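Side-chain contact in cellulase (PDB 4W7W), which probably hydrolyses beta-1,4-glucosidic bonds in cellulose, as a family 5 glycoside hydrolase, and binds cello-oligosaccharide along its cleft: residues 243-246 with 247-251. Sequence-based numbering, arbitrary orientation.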
loop_
_atom_site.group_PDB
_atom_site.type_symbol
_atom_site.label_atom_id
_atom_site.label_comp_id
_atom_site.label_asym_id
_atom_site.label_seq_id
_atom_site.Cartn_x
_atom_site.Cartn_y
_atom_site.Cartn_z
ATOM N N VAL A 243 -11.209 5.026 17.718
ATOM C CA VAL A 243 -11.405 3.757 17.015
ATOM C C VAL A 243 -10.189 3.312 16.211
ATOM O O VAL A 243 -9.952 2.121 16.051
ATOM C CB VAL A 243 -12.670 3.775 16.136
ATOM C CG1 VAL A 243 -12.579 4.769 14.989
ATOM C CG2 VAL A 243 -13.019 2.389 15.638
ATOM N N GLY A 244 -9.424 4.260 15.682
ATOM C CA GLY A 244 -8.246 3.894 14.904
ATOM C C GLY A 244 -7.236 3.089 15.689
ATOM O O GLY A 244 -6.853 1.992 15.279
ATOM N N GLN A 245 -6.787 3.626 16.821
ATOM C CA GLN A 245 -5.832 2.887 17.651
ATOM C C GLN A 245 -6.434 1.578 18.131
ATOM O O GLN A 245 -5.749 0.558 18.149
ATOM C CB GLN A 245 -5.238 3.724 18.788
ATOM C CG GLN A 245 -6.202 4.135 19.881
ATOM C CD GLN A 245 -6.401 3.093 20.968
ATOM O OE1 GLN A 245 -5.675 2.100 21.058
ATOM N NE2 GLN A 245 -7.387 3.333 21.819
ATOM N N GLU A 246 -7.720 1.588 18.483
ATOM C CA GLU A 246 -8.379 0.363 18.911
ATOM C C GLU A 246 -8.268 -0.762 17.881
ATOM O O GLU A 246 -7.956 -1.895 18.228
ATOM C CB GLU A 246 -9.840 0.627 19.244
ATOM C CG GLU A 246 -9.982 1.423 20.532
ATOM C CD GLU A 246 -11.345 2.051 20.736
ATOM O OE1 GLU A 246 -12.260 1.757 19.936
ATOM O OE2 GLU A 246 -11.492 2.834 21.710
ATOM N N LYS A 247 -8.515 -0.428 16.624
ATOM C CA LYS A 247 -8.528 -1.415 15.565
ATOM C C LYS A 247 -7.140 -1.876 15.152
ATOM O O LYS A 247 -7.019 -2.924 14.508
ATOM C CB LYS A 247 -9.300 -0.879 14.360
ATOM C CG LYS A 247 -10.786 -0.654 14.615
ATOM C CD LYS A 247 -11.509 -1.876 15.157
ATOM C CE LYS A 247 -12.934 -1.555 15.528
ATOM N NZ LYS A 247 -13.655 -2.753 16.051
ATOM N N LEU A 248 -6.097 -1.149 15.534
ATOM C CA LEU A 248 -4.723 -1.585 15.278
ATOM C C LEU A 248 -4.176 -2.540 16.330
ATOM O O LEU A 248 -3.163 -3.186 16.085
ATOM C CB LEU A 248 -3.794 -0.374 15.199
ATOM C CG LEU A 248 -4.058 0.630 14.063
ATOM C CD1 LEU A 248 -2.981 1.691 14.076
ATOM C CD2 LEU A 248 -4.113 -0.042 12.700
ATOM N N GLN A 249 -4.817 -2.643 17.494
ATOM C CA GLN A 249 -4.213 -3.364 18.615
ATOM C C GLN A 249 -3.994 -4.850 18.339
ATOM O O GLN A 249 -2.941 -5.381 18.675
ATOM C CB GLN A 249 -5.031 -3.205 19.906
ATOM C CG GLN A 249 -4.931 -1.821 20.479
ATOM C CD GLN A 249 -5.474 -1.742 21.882
ATOM O OE1 GLN A 249 -5.539 -2.747 22.605
ATOM N NE2 GLN A 249 -5.825 -0.559 22.289
ATOM N N GLY A 250 -5.000 -5.546 17.805
ATOM C CA GLY A 250 -4.866 -6.987 17.597
ATOM C C GLY A 250 -3.770 -7.358 16.601
ATOM O O GLY A 250 -2.987 -8.280 16.831
ATOM N N PHE A 251 -3.712 -6.593 15.512
ATOM C CA PHE A 251 -2.669 -6.738 14.513
ATOM C C PHE A 251 -1.302 -6.431 15.100
ATOM O O PHE A 251 -0.348 -7.183 14.864
ATOM C CB PHE A 251 -3.004 -5.844 13.317
ATOM C CG PHE A 251 -1.968 -5.846 12.231
ATOM C CD1 PHE A 251 -1.784 -6.948 11.409
ATOM C CD2 PHE A 251 -1.169 -4.738 12.017
ATOM C CE1 PHE A 251 -0.840 -6.919 10.399
ATOM C CE2 PHE A 251 -0.221 -4.712 11.011
ATOM C CZ PHE A 251 -0.070 -5.806 10.198
HETATM O O HOH W 1 -7.685 -4.574 17.407
#
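Gln-245 and Gln-249, one turn apart, are linked amide to amide: NE2 of Gln-249 donates to OE1 of Gln-245 at 2.9 Å. The bond is nearly straight (160°) and uses an in-plane lone pair of the acceptor, and the two amide planes stand 30° apart. Gln-245 CG sits between its own N and carbonyl carbon (chi1 67°), and a bend at chi2 then turns the amide toward Gln-249, whose chain is extended beyond CG. Both side chains also touch Tyr-285 of helix 273-288.

On another flank, Lys-247 bends at chi2 so that its CG and CE each come within 3.9 Å of Val-243 CG2, while its NZ reaches a weak hydrogen bond to OH of Tyr-231, a residue of the glycan pocket. Glu-246 OE2 is hydrogen-bonded to OG of Ser-242, just before the helix.

The backbone bonds are uneven. Lys-247 N bonds to Val-243 O at 3.0 Å and weakly to Gly-244 O, while Leu-248 N has only weak bonds within the two segments, to the carbonyls of Gly-244 and Gln-245. At the kink, a water accepts from Gly-250 N at 2.9 Å and donates to Glu-246 O at 2.8 Å, replacing the direct bond of a regular turn. The contact forms the first turns of helix 243-258, which connects strands 219-226 and 262-268 in a beta-alpha-beta crossover of the (beta/alpha)8 barrel.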